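Local coordinates for SusD homolog (Bacteroides thetaiotaomicron VPI-5482, PDB 3IHV), which probably binds glycans at the bacterial outer membrane for uptake, as expected of a SusD-family protein, at residues V304-T307 and F308-D311; K457-S460 and Y461-F465; D472-W476 and G477-K481; Q484-A487 and K488-Y492; N501-V504 and A505-E509. All coordinates share one frame; numbering follows the deposited sequence.

Contact 1: residues V304-T307 and F308-D311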
# COMPACT_ATOMS: atom_id res chain seq x y z
N VAL A 304 2.20 14.57 -8.37
CA VAL A 304 0.77 14.65 -8.10
C VAL A 304 0.01 15.20 -9.30
O VAL A 304 0.38 16.24 -9.87
CB VAL A 304 0.46 15.55 -6.87
CG1 VAL A 304 -1.08 15.63 -6.61
CG2 VAL A 304 1.23 15.05 -5.64
N VAL A 305 -1.07 14.51 -9.69
CA VAL A 305 -1.88 14.97 -10.81
C VAL A 305 -2.55 16.28 -10.42
O VAL A 305 -3.26 16.33 -9.41
CB VAL A 305 -2.86 13.89 -11.26
CG1 VAL A 305 -3.82 14.41 -12.36
CG2 VAL A 305 -2.08 12.62 -11.77
N HIS A 306 -2.35 17.35 -11.19
CA HIS A 306 -2.82 18.66 -10.70
C HIS A 306 -4.33 18.82 -10.55
O HIS A 306 -4.80 19.54 -9.68
CB HIS A 306 -2.24 19.84 -11.46
CG HIS A 306 -2.25 21.08 -10.64
ND1 HIS A 306 -1.48 21.21 -9.50
CD2 HIS A 306 -3.00 22.21 -10.73
CE1 HIS A 306 -1.71 22.40 -8.96
NE2 HIS A 306 -2.62 23.02 -9.69
N THR A 307 -5.11 18.12 -11.39
CA THR A 307 -6.55 18.17 -11.25
C THR A 307 -7.02 17.63 -9.87
O THR A 307 -8.04 18.09 -9.34
CB THR A 307 -7.21 17.47 -12.39
OG1 THR A 307 -6.53 16.25 -12.66
CG2 THR A 307 -7.15 18.38 -13.70
N PHE A 308 -6.29 16.68 -9.30
CA PHE A 308 -6.57 16.21 -7.94
C PHE A 308 -6.38 17.37 -6.96
O PHE A 308 -7.23 17.61 -6.07
CB PHE A 308 -5.67 15.01 -7.62
CG PHE A 308 -5.83 14.46 -6.21
CD1 PHE A 308 -7.08 14.12 -5.73
CD2 PHE A 308 -4.72 14.21 -5.40
CE1 PHE A 308 -7.22 13.58 -4.48
CE2 PHE A 308 -4.87 13.67 -4.15
CZ PHE A 308 -6.12 13.37 -3.69
N VAL A 309 -5.25 18.07 -7.10
CA VAL A 309 -4.97 19.25 -6.31
C VAL A 309 -6.11 20.26 -6.42
O VAL A 309 -6.59 20.78 -5.40
CB VAL A 309 -3.64 19.96 -6.68
CG1 VAL A 309 -3.50 21.30 -5.89
CG2 VAL A 309 -2.45 19.04 -6.48
N LEU A 310 -6.54 20.55 -7.66
CA LEU A 310 -7.62 21.53 -7.83
C LEU A 310 -8.91 21.10 -7.12
O LEU A 310 -9.55 21.93 -6.45
CB LEU A 310 -7.84 21.83 -9.32
CG LEU A 310 -6.65 22.46 -10.04
CD1 LEU A 310 -6.94 22.60 -11.55
CD2 LEU A 310 -6.21 23.82 -9.47
N ASP A 311 -9.30 19.82 -7.26
CA ASP A 311 -10.51 19.32 -6.59
C ASP A 311 -10.38 19.50 -5.10
O ASP A 311 -11.26 20.04 -4.45
CB ASP A 311 -10.78 17.85 -6.85
CG ASP A 311 -11.25 17.58 -8.24
OD1 ASP A 311 -11.66 18.55 -8.92
OD2 ASP A 311 -11.16 16.40 -8.65
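Val309 lies over the His306 ring in a CH-pi contact, its CB 4.1 Å from the ring centroid and offset toward the rim. Beside it, Leu310 meets the same imidazole at a different angle: Leu310 CD2 comes to 3.7 Å from His306 NE2, and the two side chains run at about a right angle. His306 reaches both residues because its CG stands anti to the backbone N (chi1 -156°), which swings the ring along the first turn of the helix. On another side of Val309, CG2 packs 3.7 Å from Val304 CG1. Val304 CG1 also reaches the edge of the Phe308 ring at CD2, 4.1 Å away, so one methyl of Val304 serves both. Val305 is the N-cap residue, and its carbonyl takes a weak bond from Phe308 N; regular i to i+4 bonds follow, from Leu310 N to His306 O (2.9 Å) and from Asp311 N to Thr307 O (3.0 Å). The contact joins the end of strand 302-304 to the start of helix 306-313. Around it, Tyr366 and Trp493 also meet the His306 ring, Ile325 of strand 325-330 touches Val304 and Val309, helix 448-463 packs on Phe308, and helix 479-493 on Val305 and Thr307.

Contact 2: residues K457-S460 and Y461-F465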
# COMPACT_ATOMS: atom_id res chain seq x y z
N LYS A 457 -14.23 9.01 -3.34
CA LYS A 457 -13.46 10.24 -3.25
C LYS A 457 -12.71 10.33 -1.92
O LYS A 457 -11.51 10.74 -1.86
CB LYS A 457 -14.39 11.46 -3.43
CG LYS A 457 -13.63 12.76 -3.45
CD LYS A 457 -14.54 13.95 -3.85
CE LYS A 457 -15.52 14.27 -2.76
NZ LYS A 457 -16.20 15.55 -3.07
N GLU A 458 -13.38 9.96 -0.83
CA GLU A 458 -12.76 10.04 0.50
C GLU A 458 -11.50 9.22 0.57
O GLU A 458 -10.54 9.59 1.23
CB GLU A 458 -13.75 9.60 1.59
CG GLU A 458 -13.30 9.97 2.95
CD GLU A 458 -13.26 11.48 3.16
OE1 GLU A 458 -14.12 12.19 2.57
OE2 GLU A 458 -12.38 11.95 3.91
N ARG A 459 -11.49 8.07 -0.11
CA ARG A 459 -10.30 7.24 -0.17
C ARG A 459 -9.11 7.98 -0.75
O ARG A 459 -7.96 7.80 -0.27
CB ARG A 459 -10.57 5.92 -0.92
CG ARG A 459 -11.54 5.00 -0.17
CD ARG A 459 -11.67 3.66 -0.86
NE ARG A 459 -10.45 2.86 -0.77
CZ ARG A 459 -10.03 2.23 0.32
NH1 ARG A 459 -10.70 2.29 1.48
NH2 ARG A 459 -8.87 1.60 0.28
N SER A 460 -9.35 8.83 -1.76
CA SER A 460 -8.26 9.65 -2.29
C SER A 460 -7.80 10.66 -1.27
O SER A 460 -6.60 10.82 -1.06
CB SER A 460 -8.65 10.30 -3.62
OG SER A 460 -9.54 11.38 -3.47
N TYR A 461 -8.73 11.34 -0.59
CA TYR A 461 -8.37 12.36 0.43
C TYR A 461 -7.72 11.77 1.67
O TYR A 461 -6.83 12.40 2.26
CB TYR A 461 -9.58 13.22 0.81
CG TYR A 461 -10.17 14.05 -0.33
CD1 TYR A 461 -9.42 14.41 -1.46
CD2 TYR A 461 -11.43 14.60 -0.22
CE1 TYR A 461 -9.94 15.21 -2.45
CE2 TYR A 461 -11.96 15.43 -1.20
CZ TYR A 461 -11.21 15.73 -2.31
OH TYR A 461 -11.74 16.55 -3.28
N GLU A 462 -8.10 10.54 2.02
CA GLU A 462 -7.54 9.94 3.22
C GLU A 462 -6.22 9.23 2.99
O GLU A 462 -5.28 9.32 3.82
CB GLU A 462 -8.54 8.94 3.82
CG GLU A 462 -8.03 8.28 5.11
CD GLU A 462 -7.69 9.25 6.24
OE1 GLU A 462 -8.21 10.42 6.27
OE2 GLU A 462 -6.85 8.86 7.10
N LEU A 463 -6.13 8.51 1.87
CA LEU A 463 -5.05 7.56 1.62
C LEU A 463 -4.13 7.89 0.44
O LEU A 463 -3.36 7.03 0.02
CB LEU A 463 -5.71 6.19 1.36
CG LEU A 463 -6.64 5.67 2.44
CD1 LEU A 463 -7.48 4.49 1.88
CD2 LEU A 463 -5.87 5.24 3.64
N SER A 464 -4.19 9.11 -0.08
CA SER A 464 -3.43 9.48 -1.26
C SER A 464 -1.99 9.06 -1.16
O SER A 464 -1.40 9.20 -0.10
CB SER A 464 -3.50 11.00 -1.51
OG SER A 464 -2.96 11.77 -0.44
N PHE A 465 -1.46 8.46 -2.25
CA PHE A 465 -0.05 8.12 -2.39
C PHE A 465 0.39 6.90 -1.55
O PHE A 465 1.54 6.47 -1.67
CB PHE A 465 0.86 9.33 -2.14
CG PHE A 465 0.31 10.58 -2.73
CD1 PHE A 465 -0.01 10.65 -4.09
CD2 PHE A 465 0.07 11.70 -1.93
CE1 PHE A 465 -0.56 11.80 -4.62
CE2 PHE A 465 -0.50 12.84 -2.48
CZ PHE A 465 -0.83 12.88 -3.82
O HOH W 1 -14.03 17.61 -2.77
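Lys457 and Tyr461 make a one-turn side-chain contact near the largely buried C-terminal end of helix 448-463, though Lys457 itself stays at the surface of the SusD-family fold. Lys457 lies over one face of the Tyr461 ring as a CH-pi contact, CG standing 4.2 Å from the centroid. CG is anti to the backbone N (chi1 -176°), which puts it over the ring, the chain crossing at a slant. A bend at chi3 leaves NZ beside the phenol rather than against it, and water 1 spans the two: it accepts from Lys457 NZ at 3.0 Å and lies 2.6 Å from Tyr461 OH, in the ring plane. Lys457 O is gripped twice, in its carbonyl plane, by Tyr461 N and by Ser460 OG at 2.6 Å, the hydroxyl bond using a lone pair. One turn after Arg459, Leu463 CD1 sits over a face of its guanidinium, 3.6 Å from Arg459 NH2, while Arg459 NE pairs with Asp472 and NH2 with Asp399. Glu458 OE2 and Glu462 OE1 lie 5.0 Å apart; the residues share Arg320 and also pair with Arg427, Arg396 and Arg429. These arginines would offset the like charges and probably favour ionised carboxylates.

Contact 3: residues D472-W476 and G477-K481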
# COMPACT_ATOMS: atom_id res chain seq x y z
N ASP A 472 -7.79 0.17 -6.20
CA ASP A 472 -9.17 0.57 -5.93
C ASP A 472 -9.88 0.80 -7.26
O ASP A 472 -10.93 0.24 -7.49
CB ASP A 472 -9.24 1.83 -5.06
CG ASP A 472 -9.02 1.55 -3.54
OD1 ASP A 472 -9.20 0.40 -3.11
OD2 ASP A 472 -8.67 2.49 -2.80
N LEU A 473 -9.28 1.63 -8.14
CA LEU A 473 -9.88 1.88 -9.46
C LEU A 473 -10.15 0.57 -10.21
O LEU A 473 -11.22 0.36 -10.82
CB LEU A 473 -8.99 2.82 -10.29
CG LEU A 473 -8.84 4.27 -9.79
CD1 LEU A 473 -7.82 5.05 -10.65
CD2 LEU A 473 -10.18 5.01 -9.74
N ILE A 474 -9.20 -0.35 -10.10
CA ILE A 474 -9.32 -1.66 -10.72
C ILE A 474 -10.47 -2.47 -10.12
O ILE A 474 -11.33 -2.95 -10.85
CB ILE A 474 -7.96 -2.45 -10.68
CG1 ILE A 474 -6.97 -1.78 -11.63
CG2 ILE A 474 -8.19 -3.91 -11.11
CD1 ILE A 474 -5.55 -2.26 -11.55
N ARG A 475 -10.55 -2.59 -8.79
CA ARG A 475 -11.63 -3.38 -8.21
C ARG A 475 -13.01 -2.73 -8.45
O ARG A 475 -14.05 -3.41 -8.50
CB ARG A 475 -11.37 -3.67 -6.74
CG ARG A 475 -11.48 -2.45 -5.83
CD ARG A 475 -11.11 -2.81 -4.39
NE ARG A 475 -11.15 -1.63 -3.52
CZ ARG A 475 -12.24 -1.19 -2.90
NH1 ARG A 475 -13.36 -1.84 -2.99
NH2 ARG A 475 -12.17 -0.11 -2.15
N TRP A 476 -13.01 -1.40 -8.65
CA TRP A 476 -14.23 -0.70 -9.00
C TRP A 476 -14.59 -0.83 -10.48
O TRP A 476 -15.68 -0.43 -10.85
CB TRP A 476 -14.15 0.79 -8.64
CG TRP A 476 -14.01 1.07 -7.14
CD1 TRP A 476 -14.51 0.31 -6.14
CD2 TRP A 476 -13.30 2.15 -6.52
NE1 TRP A 476 -14.18 0.84 -4.93
CE2 TRP A 476 -13.46 2.00 -5.14
CE3 TRP A 476 -12.62 3.27 -7.00
CZ2 TRP A 476 -12.89 2.87 -4.23
CZ3 TRP A 476 -12.05 4.15 -6.08
CH2 TRP A 476 -12.19 3.95 -4.72
N GLY A 477 -13.67 -1.34 -11.30
CA GLY A 477 -13.89 -1.56 -12.71
C GLY A 477 -13.81 -0.27 -13.52
O GLY A 477 -14.32 -0.20 -14.62
N ILE A 478 -13.13 0.74 -12.99
CA ILE A 478 -13.06 2.04 -13.67
C ILE A 478 -11.63 2.54 -13.98
O ILE A 478 -11.45 3.73 -14.20
CB ILE A 478 -13.85 3.12 -12.85
CG1 ILE A 478 -13.27 3.37 -11.44
CG2 ILE A 478 -15.31 2.73 -12.79
CD1 ILE A 478 -13.93 4.54 -10.69
N TYR A 479 -10.65 1.64 -14.03
CA TYR A 479 -9.27 2.09 -14.19
C TYR A 479 -9.06 2.79 -15.53
O TYR A 479 -8.68 3.96 -15.58
CB TYR A 479 -8.28 0.95 -13.98
CG TYR A 479 -6.89 1.41 -14.15
CD1 TYR A 479 -6.41 2.45 -13.38
CD2 TYR A 479 -6.02 0.83 -15.09
CE1 TYR A 479 -5.09 2.92 -13.52
CE2 TYR A 479 -4.73 1.31 -15.25
CZ TYR A 479 -4.27 2.34 -14.44
OH TYR A 479 -3.01 2.86 -14.59
N TYR A 480 -9.37 2.10 -16.61
CA TYR A 480 -9.24 2.73 -17.93
C TYR A 480 -10.09 4.00 -18.05
O TYR A 480 -9.61 5.01 -18.53
CB TYR A 480 -9.61 1.75 -19.03
CG TYR A 480 -9.55 2.33 -20.42
CD1 TYR A 480 -8.33 2.46 -21.11
CD2 TYR A 480 -10.70 2.73 -21.08
CE1 TYR A 480 -8.28 3.00 -22.40
CE2 TYR A 480 -10.65 3.25 -22.35
CZ TYR A 480 -9.45 3.40 -23.01
OH TYR A 480 -9.45 3.94 -24.28
N LYS A 481 -11.36 3.94 -17.63
CA LYS A 481 -12.26 5.11 -17.67
C LYS A 481 -11.63 6.31 -16.93
O LYS A 481 -11.72 7.45 -17.39
CB LYS A 481 -13.59 4.72 -16.99
CG LYS A 481 -14.68 5.78 -16.90
CD LYS A 481 -15.87 5.27 -16.03
CE LYS A 481 -17.09 6.23 -16.04
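A Schellman motif closes helix 469-475 at Gly477, and the chain turns at once into helix 479-493, with Ile478 as the N-cap residue of the new helix. Gly477 has positive phi (76°), and the turn is fastened by two backbone bonds: Ile478 N to Leu473 O at 2.9 Å, fairly straight at 161°, and Gly477 N to Ile474 O at 2.9 Å, where the donor stands well above the carbonyl plane. The apolar contact that goes with a Schellman motif joins the residue after the glycine to the one five before it, here Ile478 and Leu473. Leu473 CD2 packs 3.9 Å from Ile478 CG1, with the side chains at about a right angle, and Leu473 CD1 touches the edge of the Tyr479 ring. Ile478 CG1 lies between the backbone N and the carbonyl carbon (chi1 63°), which directs it back over the helix end, where it also meets Trp476 CB. Ile474 and Tyr479 instead lie side by side, Ile474 CG1 being 3.8 Å from Tyr479 CB. The Tyr479 hydroxyl is hydrogen-bonded to Gly48 O and Asn68 ND2, and Trp476 NE1 bonds to Glu406, tying the corner to other parts of the chain. On the preceding turn, Arg475 grips Asp472 side-on; Asp472 also pairs with Arg459, and Arg475 with Glu406. Both Arg475 nitrogens converge on one oxygen from the same face of the carboxylate, NE at 2.8 Å and NH2 at 3.2 Å from Asp472 OD1.

Contact 4: residues Q484-A487 and K488-Y492. With NA (sodium ion), chain E.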
# COMPACT_ATOMS: atom_id res chain seq x y z
N GLN A 484 -8.55 7.80 -18.78
CA GLN A 484 -9.07 8.57 -19.91
C GLN A 484 -9.70 9.88 -19.46
O GLN A 484 -9.46 10.92 -20.05
CB GLN A 484 -10.11 7.71 -20.66
CG GLN A 484 -9.44 6.59 -21.45
CD GLN A 484 -8.81 7.11 -22.73
OE1 GLN A 484 -9.47 7.76 -23.54
NE2 GLN A 484 -7.52 6.85 -22.91
N ALA A 485 -10.45 9.85 -18.37
CA ALA A 485 -11.12 11.06 -17.90
C ALA A 485 -10.10 12.04 -17.33
O ALA A 485 -10.27 13.27 -17.47
CB ALA A 485 -12.19 10.72 -16.86
N THR A 486 -9.09 11.51 -16.66
CA THR A 486 -8.01 12.34 -16.11
C THR A 486 -7.28 13.08 -17.24
O THR A 486 -6.98 14.29 -17.12
CB THR A 486 -7.06 11.53 -15.24
OG1 THR A 486 -7.81 10.93 -14.17
CG2 THR A 486 -5.96 12.46 -14.68
N ALA A 487 -7.02 12.38 -18.34
CA ALA A 487 -6.39 12.99 -19.51
C ALA A 487 -7.20 14.20 -20.00
O ALA A 487 -6.66 15.28 -20.23
CB ALA A 487 -6.18 11.96 -20.64
N LYS A 488 -8.52 14.02 -20.14
CA LYS A 488 -9.40 15.13 -20.56
C LYS A 488 -9.36 16.30 -19.59
O LYS A 488 -9.21 17.45 -20.00
CB LYS A 488 -10.86 14.67 -20.61
CG LYS A 488 -11.08 13.59 -21.57
CD LYS A 488 -12.55 13.22 -21.74
CE LYS A 488 -12.67 12.02 -22.71
NZ LYS A 488 -14.04 11.39 -22.79
N GLU A 489 -9.46 15.99 -18.30
CA GLU A 489 -9.50 17.03 -17.29
C GLU A 489 -8.23 17.85 -17.21
O GLU A 489 -8.30 19.07 -17.07
CB GLU A 489 -9.87 16.45 -15.93
CG GLU A 489 -11.31 15.85 -15.87
CD GLU A 489 -12.42 16.90 -15.86
OE1 GLU A 489 -12.16 18.09 -15.59
OE2 GLU A 489 -13.57 16.52 -16.15
N LEU A 490 -7.08 17.21 -17.34
CA LEU A 490 -5.82 17.94 -17.40
C LEU A 490 -5.81 18.81 -18.63
O LEU A 490 -5.30 19.93 -18.59
CB LEU A 490 -4.62 16.98 -17.39
CG LEU A 490 -4.35 16.24 -16.09
CD1 LEU A 490 -3.40 15.02 -16.31
CD2 LEU A 490 -3.78 17.23 -15.06
N GLY A 491 -6.37 18.30 -19.73
CA GLY A 491 -6.43 19.08 -20.96
C GLY A 491 -7.28 20.32 -20.80
O GLY A 491 -6.93 21.37 -21.34
N TYR A 492 -8.40 20.21 -20.08
CA TYR A 492 -9.23 21.39 -19.82
C TYR A 492 -8.43 22.42 -18.96
O TYR A 492 -8.44 23.62 -19.23
CB TYR A 492 -10.54 21.04 -19.10
CG TYR A 492 -11.45 20.00 -19.77
CD1 TYR A 492 -11.65 19.99 -21.12
CD2 TYR A 492 -12.19 19.11 -18.99
CE1 TYR A 492 -12.50 19.05 -21.70
CE2 TYR A 492 -13.04 18.17 -19.55
CZ TYR A 492 -13.18 18.15 -20.91
OH TYR A 492 -14.03 17.21 -21.48
NA NA E . -7.21 23.72 -21.90
O HOH W 2 -8.22 25.59 -22.02
O HOH W 3 -9.13 22.79 -23.27
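Lys488 opens the second half of this helical stretch by donating its backbone N-H to Gln484 O, 3.2 Å from Lys488 N. Its side chain starts out beside the backbone N (chi1 -61°), which brings Lys488 CG to 3.5 Å from Gln484 O before the chain extends outward from the helix. Glu489 N bonds in the same way to Ala485 O at 3.0 Å. The Glu489 side chain folds back at chi2, its CG resting close to Ala485 O, and its OE1 lies at the edge of the Tyr492 ring, in the ring plane. Leu490 provides the side-chain contact of the turn: it runs alongside Thr486, pointing the same way, with Leu490 CD1 4.0 Å from Thr486 CG2. Leu490 N reaches Thr486 O at 2.9 Å with an angle of 168°, while the Thr486 hydroxyl bonds to Thr482 O one turn earlier. Gly491 N closes on Ala487 O. Its own carbonyl turns to the sodium ion: Gly491 O binds the metal at 2.4 Å and Tyr492 O reaches it at a longer 2.9 Å. Two waters and Trp494 O complete the ligands found, so the site uses carbonyl oxygens near the C-terminal end of the helix, where the helix dipole would probably favour a cation. Tyr492 also lays one ring face against Lys488 O. On its inner side helix 479-493 packs through Thr486 and Leu490 against Tyr502 of the following loop, while Thr307 of helix 306-313 touches Glu489 and Leu490, and Val305 just before that helix touches Thr486.

Contact 5: residues N501-V504 and A505-E509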
# COMPACT_ATOMS: atom_id res chain seq x y z
N ASN A 501 1.52 17.03 -19.06
CA ASN A 501 2.09 15.69 -18.90
C ASN A 501 1.09 14.67 -18.38
O ASN A 501 0.56 14.83 -17.28
CB ASN A 501 3.21 15.67 -17.87
CG ASN A 501 4.39 16.54 -18.22
OD1 ASN A 501 4.61 16.91 -19.38
ND2 ASN A 501 5.17 16.89 -17.18
N TYR A 502 0.86 13.58 -19.13
CA TYR A 502 0.01 12.48 -18.62
C TYR A 502 0.26 11.29 -19.53
O TYR A 502 -0.66 10.75 -20.18
CB TYR A 502 -1.50 12.86 -18.54
CG TYR A 502 -2.26 11.95 -17.63
CD1 TYR A 502 -1.92 11.83 -16.29
CD2 TYR A 502 -3.33 11.22 -18.09
CE1 TYR A 502 -2.62 10.98 -15.46
CE2 TYR A 502 -4.01 10.37 -17.29
CZ TYR A 502 -3.68 10.24 -15.99
OH TYR A 502 -4.39 9.35 -15.18
N SER A 503 1.51 10.85 -19.54
CA SER A 503 1.96 9.81 -20.47
C SER A 503 1.23 8.49 -20.31
O SER A 503 0.97 7.78 -21.27
CB SER A 503 3.47 9.63 -20.33
OG SER A 503 3.93 8.65 -21.24
N VAL A 504 0.83 8.17 -19.08
CA VAL A 504 0.07 6.95 -18.81
C VAL A 504 -1.15 6.81 -19.74
O VAL A 504 -1.45 5.71 -20.17
CB VAL A 504 -0.30 6.80 -17.30
CG1 VAL A 504 -1.25 7.94 -16.83
CG2 VAL A 504 -0.92 5.43 -17.02
N ALA A 505 -1.83 7.92 -20.08
CA ALA A 505 -2.99 7.81 -21.00
C ALA A 505 -2.64 7.36 -22.42
O ALA A 505 -3.48 6.82 -23.12
CB ALA A 505 -3.77 9.14 -21.10
N THR A 506 -1.43 7.63 -22.89
CA THR A 506 -1.03 7.21 -24.22
C THR A 506 -1.07 5.69 -24.40
O THR A 506 -1.49 5.19 -25.44
CB THR A 506 0.40 7.73 -24.50
OG1 THR A 506 0.38 9.14 -24.38
CG2 THR A 506 0.96 7.32 -25.88
N TYR A 507 -0.72 4.95 -23.35
CA TYR A 507 -0.50 3.50 -23.47
C TYR A 507 -1.49 2.60 -22.75
O TYR A 507 -1.58 1.41 -23.07
CB TYR A 507 0.89 3.22 -22.90
CG TYR A 507 1.99 4.03 -23.55
CD1 TYR A 507 2.47 3.68 -24.81
CD2 TYR A 507 2.54 5.13 -22.91
CE1 TYR A 507 3.45 4.39 -25.40
CE2 TYR A 507 3.57 5.85 -23.50
CZ TYR A 507 4.02 5.46 -24.74
OH TYR A 507 5.00 6.15 -25.39
N THR A 508 -2.20 3.13 -21.74
CA THR A 508 -3.14 2.33 -20.94
C THR A 508 -4.24 1.79 -21.82
O THR A 508 -4.89 2.53 -22.57
CB THR A 508 -3.75 3.14 -19.78
OG1 THR A 508 -2.67 3.58 -18.93
CG2 THR A 508 -4.72 2.30 -18.96
N GLU A 509 -4.42 0.47 -21.77
CA GLU A 509 -5.34 -0.22 -22.66
C GLU A 509 -6.41 -0.93 -21.88
O GLU A 509 -6.15 -1.68 -20.95
CB GLU A 509 -4.53 -1.20 -23.53
CG GLU A 509 -5.33 -1.97 -24.59
CD GLU A 509 -4.44 -2.84 -25.50
OE1 GLU A 509 -3.20 -2.61 -25.59
OE2 GLU A 509 -5.02 -3.73 -26.16
O HOH W 4 -1.27 11.66 -22.69
O HOH W 5 3.34 9.90 -23.97
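Tyr502 and Ala505 make the apolar contact of this turn, Tyr502 CD2 lying 3.7 Å from Ala505 CB in an oblique approach to the ring. The tyrosine also takes Val504 CG1 over one face, and its hydroxyl bonds to Thr49 O. Further on, Ser503 OG lies in the plane of the Tyr507 ring at its edge, 3.6 Å from CE2; the hydroxyl gets there because OG stands anti to the backbone N (chi1 -179°). Thr506 CG2 covers a face of that same ring, over its centre.

Backbone bonds come in short steps: Ala505 N to Tyr502 O at 3.1 Å and Thr506 N to Ser503 O at 2.9 Å, both with the donor above the carbonyl plane. Val504 O accepts from Thr508 N at 3.1 Å and from Thr508 OG1 at 2.8 Å, with a weak bond from Tyr507 N besides. Thr508 and Val504 run side by side, and the threonine hydroxyl has a further partner in Asn68.

Two waters complete the polar contacts. Water 5 bridges Ser503 OG and Thr506 OG1, at 3.1 Å from each, and water 4 donates to Tyr502 O. The successive i to i+3 bonds are 3-10-like and give way to one i to i+4 bond at Thr508, in the short helix 504-507 between the loop after helix 479-493 and the extended chain that follows.

Overall arrangement
Contacts 1, 4 and 5 meet around the inner side of helix 479-493: Val305 CG1 lies 3.7 Å from Thr486 CG2, and that methyl is 3.4 Å from Tyr502 CZ. Contact 2 adjoins contact 1 through Phe308 CE1, 3.4 Å from Ser460 OG, and is tied to contact 3 by the salt bridge from Arg459 NE to Asp472 OD2 at 2.7 Å. Contact 3 starts the helix that contact 4 continues, their centres about 16 Å apart, and reaches contact 5 where Tyr479 CE2 packs 3.8 Å from Thr508 CG2. The sodium ion belongs to contact 4; the Thr307 side chain of contact 1 lies about 10 Å from that same ion (nearest atoms).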